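Local structure of diketoreductase (Acinetobacter baylyi, 4E12) at residues A[130-143]-A[154-167]. The protein reduces dicarbonyl compounds with NADH and probably also interconverts (3S)-3-hydroxyacyl-CoA and 3-oxoacyl-CoA as a member of the 3-hydroxyacyl-CoA dehydrogenase family. Numbering follows the deposited sequence.
Sequences VGYTGRGDKFLALH and AEVMGTTKTDPEVY
H143 and E155 face each other on neighbouring antiparallel strands, 139-143 and 154-158. Their side chains lie side by side. ND1 of H143 donates to OE1 of E155 at 2.9 Å, and OE1 lies in the plane of the ring, at its edge. CG of H143 is anti to the backbone N (chi1 -175°), which sets the ring beside the carboxylate. NE2 is bonded to S122 OG, and OE2 of E155 takes the backbone N of V192 and L193. Both ring nitrogens and both carboxylate oxygens are thus engaged, which fixes the rotation of the ring. Paired backbone bonds join H143 to E155 and A141 to M157. On the other sheet face the packing is close and apolar: L142 CD1 meets V156 CG2 at 3.7 Å, and L140 CD2 touches Y167 CA at 3.8 Å. T159 to T162 form a type I turn. T162 OG1 donates to F139 O at 2.8 Å and accepts from T159 N. A water bridges G136 O, F139 O and T159 OG1. The outer end is looser: the extended, solvent-exposed K161 chain runs past G136 to V130, with NZ 3.7 Å from V130 CG1. The whole is a beta hairpin in the Rossmann-type NAD-binding domain. It carries H143, predicted to be important for catalysis, hydrogen-bonded to E155, consistent with the His-Glu pair of 3-hydroxyacyl-CoA dehydrogenases.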
loop_
_atom_site.group_PDB
_atom_site.type_symbol
_atom_site.label_atom_id
_atom_site.label_comp_id
_atom_site.label_asym_id
_atom_site.label_seq_id
_atom_site.Cartn_x
_atom_site.Cartn_y
_atom_site.Cartn_z
ATOM N N VAL A 130 20.926 -11.170 20.742
ATOM C CA VAL A 130 22.104 -11.927 20.323
ATOM C C VAL A 130 23.058 -12.262 21.471
ATOM O O VAL A 130 23.625 -13.359 21.518
ATOM C CB VAL A 130 22.866 -11.229 19.182
ATOM C CG1 VAL A 130 23.250 -9.815 19.581
ATOM C CG2 VAL A 130 24.092 -12.041 18.778
ATOM N N GLY A 131 23.214 -11.321 22.395
ATOM C CA GLY A 131 24.143 -11.505 23.495
ATOM C C GLY A 131 23.895 -12.734 24.347
ATOM O O GLY A 131 24.837 -13.316 24.892
ATOM N N TYR A 132 22.634 -13.137 24.461
ATOM C CA TYR A 132 22.261 -14.263 25.305
ATOM C C TYR A 132 22.575 -15.590 24.626
ATOM O O TYR A 132 22.777 -16.605 25.296
ATOM C CB TYR A 132 20.768 -14.221 25.599
ATOM C CG TYR A 132 20.292 -12.899 26.130
ATOM C CD1 TYR A 132 21.009 -12.225 27.111
ATOM C CD2 TYR A 132 19.118 -12.318 25.652
ATOM C CE1 TYR A 132 20.571 -10.998 27.608
ATOM C CE2 TYR A 132 18.670 -11.092 26.140
ATOM C CZ TYR A 132 19.401 -10.438 27.118
ATOM O OH TYR A 132 18.966 -9.228 27.604
ATOM N N THR A 133 22.601 -15.601 23.301
ATOM C CA THR A 133 22.761 -16.865 22.601
ATOM C C THR A 133 24.106 -17.502 22.898
ATOM O O THR A 133 24.189 -18.714 23.101
ATOM C CB THR A 133 22.628 -16.732 21.074
ATOM O OG1 THR A 133 23.724 -15.973 20.552
ATOM C CG2 THR A 133 21.316 -16.061 20.712
ATOM N N GLY A 134 25.157 -16.690 22.911
ATOM C CA GLY A 134 26.493 -17.231 23.062
ATOM C C GLY A 134 27.039 -17.735 21.746
ATOM O O GLY A 134 28.135 -18.299 21.683
ATOM N N ARG A 135 26.250 -17.562 20.690
ATOM C CA ARG A 135 26.686 -17.909 19.349
ATOM C C ARG A 135 26.163 -16.913 18.315
ATOM O O ARG A 135 25.322 -17.248 17.478
ATOM C CB ARG A 135 26.305 -19.353 18.999
ATOM C CG ARG A 135 24.816 -19.673 19.023
ATOM C CD ARG A 135 24.583 -21.171 18.760
ATOM N NE ARG A 135 24.996 -21.991 19.901
ATOM C CZ ARG A 135 24.933 -23.319 19.947
ATOM N NH1 ARG A 135 24.473 -24.003 18.914
ATOM N NH2 ARG A 135 25.330 -23.969 21.036
ATOM N N GLY A 136 26.667 -15.685 18.376
ATOM C CA GLY A 136 26.226 -14.654 17.454
ATOM C C GLY A 136 26.399 -14.979 15.979
ATOM O O GLY A 136 25.665 -14.457 15.136
ATOM N N ASP A 137 27.369 -15.822 15.645
ATOM C CA ASP A 137 27.594 -16.184 14.247
ATOM C C ASP A 137 26.513 -17.138 13.744
ATOM O O ASP A 137 26.389 -17.376 12.538
ATOM C CB ASP A 137 28.971 -16.825 14.061
ATOM C CG ASP A 137 29.160 -18.056 14.926
ATOM O OD1 ASP A 137 29.007 -17.949 16.167
ATOM O OD2 ASP A 137 29.440 -19.132 14.361
ATOM N N LYS A 138 25.726 -17.674 14.672
ATOM C CA LYS A 138 24.723 -18.673 14.332
ATOM C C LYS A 138 23.320 -18.249 14.740
ATOM O O LYS A 138 22.437 -19.100 14.867
ATOM C CB LYS A 138 25.066 -20.017 14.992
ATOM C CG LYS A 138 26.332 -20.686 14.468
ATOM C CD LYS A 138 26.580 -21.991 15.196
ATOM C CE LYS A 138 27.732 -22.777 14.587
ATOM N NZ LYS A 138 27.413 -23.252 13.214
ATOM N N PHE A 139 23.117 -16.951 14.957
ATOM C CA PHE A 139 21.823 -16.436 15.382
ATOM C C PHE A 139 21.297 -15.440 14.355
ATOM O O PHE A 139 22.028 -14.570 13.880
ATOM C CB PHE A 139 21.939 -15.756 16.742
ATOM C CG PHE A 139 20.653 -15.200 17.249
ATOM C CD1 PHE A 139 20.525 -13.847 17.545
ATOM C CD2 PHE A 139 19.552 -16.037 17.435
ATOM C CE1 PHE A 139 19.328 -13.324 18.019
ATOM C CE2 PHE A 139 18.349 -15.530 17.910
ATOM C CZ PHE A 139 18.232 -14.164 18.204
ATOM N N LEU A 140 20.030 -15.589 13.992
ATOM C CA LEU A 140 19.377 -14.628 13.119
ATOM C C LEU A 140 17.875 -14.676 13.313
ATOM O O LEU A 140 17.369 -15.403 14.172
ATOM C CB LEU A 140 19.760 -14.861 11.651
ATOM C CG LEU A 140 19.723 -16.295 11.109
ATOM C CD1 LEU A 140 18.339 -16.905 11.255
ATOM C CD2 LEU A 140 20.182 -16.322 9.661
ATOM N N ALA A 141 17.160 -13.883 12.531
ATOM C CA ALA A 141 15.710 -13.931 12.582
ATOM C C ALA A 141 15.204 -14.646 11.351
ATOM O O ALA A 141 15.739 -14.450 10.259
ATOM C CB ALA A 141 15.126 -12.530 12.659
ATOM N N LEU A 142 14.199 -15.496 11.553
ATOM C CA LEU A 142 13.445 -16.133 10.487
ATOM C C LEU A 142 11.984 -15.886 10.820
ATOM O O LEU A 142 11.421 -16.521 11.717
ATOM C CB LEU A 142 13.736 -17.638 10.457
ATOM C CG LEU A 142 13.124 -18.409 9.283
ATOM C CD1 LEU A 142 13.754 -17.886 7.990
ATOM C CD2 LEU A 142 13.370 -19.901 9.440
ATOM N N HIS A 143 11.379 -14.958 10.089
ATOM C CA HIS A 143 10.096 -14.392 10.452
ATOM C C HIS A 143 9.038 -14.833 9.462
ATOM O O HIS A 143 9.154 -14.593 8.257
ATOM C CB HIS A 143 10.206 -12.870 10.482
ATOM C CG HIS A 143 8.964 -12.176 10.961
ATOM N ND1 HIS A 143 8.239 -11.321 10.161
ATOM C CD2 HIS A 143 8.321 -12.215 12.153
ATOM C CE1 HIS A 143 7.200 -10.862 10.839
ATOM N NE2 HIS A 143 7.227 -11.389 12.051
ATOM N N ALA A 154 9.154 -15.922 4.225
ATOM C CA ALA A 154 10.025 -16.097 5.378
ATOM C C ALA A 154 11.082 -15.013 5.288
ATOM O O ALA A 154 11.983 -15.065 4.445
ATOM C CB ALA A 154 10.664 -17.485 5.389
ATOM N N GLU A 155 10.939 -13.997 6.131
ATOM C CA GLU A 155 11.874 -12.886 6.161
ATOM C C GLU A 155 13.089 -13.229 6.983
ATOM O O GLU A 155 12.981 -13.463 8.192
ATOM C CB GLU A 155 11.195 -11.647 6.729
ATOM C CG GLU A 155 10.108 -11.129 5.790
ATOM C CD GLU A 155 9.259 -10.014 6.390
ATOM O OE1 GLU A 155 8.711 -10.204 7.493
ATOM O OE2 GLU A 155 9.138 -8.948 5.753
ATOM N N VAL A 156 14.236 -13.247 6.316
ATOM C CA VAL A 156 15.499 -13.643 6.924
ATOM C C VAL A 156 16.304 -12.403 7.257
ATOM O O VAL A 156 16.572 -11.573 6.388
ATOM C CB VAL A 156 16.333 -14.520 5.970
ATOM C CG1 VAL A 156 17.637 -14.954 6.654
ATOM C CG2 VAL A 156 15.524 -15.740 5.536
ATOM N N MET A 157 16.697 -12.272 8.517
ATOM C CA MET A 157 17.354 -11.054 8.953
ATOM C C MET A 157 18.324 -11.360 10.088
ATOM O O MET A 157 17.901 -11.733 11.186
ATOM C CB MET A 157 16.280 -10.070 9.426
ATOM C CG MET A 157 16.747 -8.666 9.736
ATOM S SD MET A 157 15.374 -7.626 10.274
ATOM C CE MET A 157 15.226 -8.165 11.973
ATOM N N GLY A 158 19.617 -11.197 9.826
ATOM C CA GLY A 158 20.611 -11.430 10.861
ATOM C C GLY A 158 21.172 -10.164 11.474
ATOM O O GLY A 158 20.662 -9.065 11.237
ATOM N N THR A 159 22.225 -10.315 12.275
ATOM C CA THR A 159 22.939 -9.159 12.811
ATOM C C THR A 159 24.257 -9.042 12.059
ATOM O O THR A 159 24.556 -9.859 11.182
ATOM C CB THR A 159 23.294 -9.333 14.308
ATOM O OG1 THR A 159 24.263 -10.379 14.438
ATOM C CG2 THR A 159 22.062 -9.702 15.119
ATOM N N THR A 160 25.042 -8.029 12.401
ATOM C CA THR A 160 26.379 -7.869 11.847
ATOM C C THR A 160 27.258 -9.072 12.215
ATOM O O THR A 160 28.248 -9.362 11.540
ATOM C CB THR A 160 27.032 -6.582 12.390
ATOM O OG1 THR A 160 27.038 -6.622 13.823
ATOM C CG2 THR A 160 26.252 -5.360 11.935
ATOM N N LYS A 161 26.878 -9.783 13.275
ATOM C CA LYS A 161 27.655 -10.925 13.764
ATOM C C LYS A 161 27.300 -12.223 13.031
ATOM O O LYS A 161 28.056 -13.194 13.095
ATOM C CB LYS A 161 27.417 -11.114 15.268
ATOM C CG LYS A 161 27.625 -9.856 16.090
ATOM C CD LYS A 161 27.157 -10.039 17.528
ATOM C CE LYS A 161 27.313 -8.749 18.324
ATOM N NZ LYS A 161 26.859 -8.886 19.734
ATOM N N THR A 162 26.161 -12.245 12.336
ATOM C CA THR A 162 25.692 -13.475 11.693
ATOM C C THR A 162 26.650 -13.976 10.619
ATOM O O THR A 162 27.092 -13.213 9.759
ATOM C CB THR A 162 24.300 -13.310 11.034
ATOM O OG1 THR A 162 23.338 -12.936 12.023
ATOM C CG2 THR A 162 23.871 -14.618 10.402
ATOM N N ASP A 163 26.947 -15.270 10.664
ATOM C CA ASP A 163 27.779 -15.913 9.656
ATOM C C ASP A 163 27.010 -16.016 8.337
ATOM O O ASP A 163 25.945 -16.635 8.276
ATOM C CB ASP A 163 28.198 -17.307 10.144
ATOM C CG ASP A 163 29.093 -18.052 9.151
ATOM O OD1 ASP A 163 29.160 -17.674 7.964
ATOM O OD2 ASP A 163 29.735 -19.039 9.567
ATOM N N PRO A 164 27.549 -15.421 7.261
ATOM C CA PRO A 164 26.903 -15.452 5.945
ATOM C C PRO A 164 26.528 -16.853 5.501
ATOM O O PRO A 164 25.498 -17.046 4.850
ATOM C CB PRO A 164 27.963 -14.857 5.017
ATOM C CG PRO A 164 28.776 -13.996 5.903
ATOM C CD PRO A 164 28.841 -14.718 7.212
ATOM N N GLU A 165 27.370 -17.825 5.842
ATOM C CA GLU A 165 27.130 -19.217 5.478
ATOM C C GLU A 165 25.895 -19.769 6.194
ATOM O O GLU A 165 25.128 -20.558 5.627
ATOM C CB GLU A 165 28.368 -20.062 5.805
ATOM C CG GLU A 165 28.151 -21.573 5.724
ATOM C CD GLU A 165 27.677 -22.048 4.363
ATOM O OE1 GLU A 165 27.470 -21.205 3.465
ATOM O OE2 GLU A 165 27.499 -23.275 4.199
ATOM N N VAL A 166 25.740 -19.366 7.450
ATOM C CA VAL A 166 24.576 -19.702 8.258
ATOM C C VAL A 166 23.350 -19.050 7.639
ATOM O O VAL A 166 22.327 -19.704 7.431
ATOM C CB VAL A 166 24.746 -19.199 9.708
ATOM C CG1 VAL A 166 23.429 -19.274 10.466
ATOM C CG2 VAL A 166 25.785 -20.041 10.414
ATOM N N TYR A 167 23.468 -17.763 7.331
ATOM C CA TYR A 167 22.387 -17.022 6.685
ATOM C C TYR A 167 21.923 -17.761 5.433
ATOM O O TYR A 167 20.731 -17.989 5.258
ATOM C CB TYR A 167 22.873 -15.621 6.321
ATOM C CG TYR A 167 21.824 -14.681 5.775
ATOM C CD1 TYR A 167 21.331 -13.633 6.555
ATOM C CD2 TYR A 167 21.326 -14.829 4.482
ATOM C CE1 TYR A 167 20.363 -12.749 6.055
ATOM C CE2 TYR A 167 20.347 -13.940 3.970
ATOM C CZ TYR A 167 19.879 -12.912 4.766
ATOM O OH TYR A 167 18.924 -12.039 4.281
HETATM O O HOH W 1 23.543 -12.799 15.260
#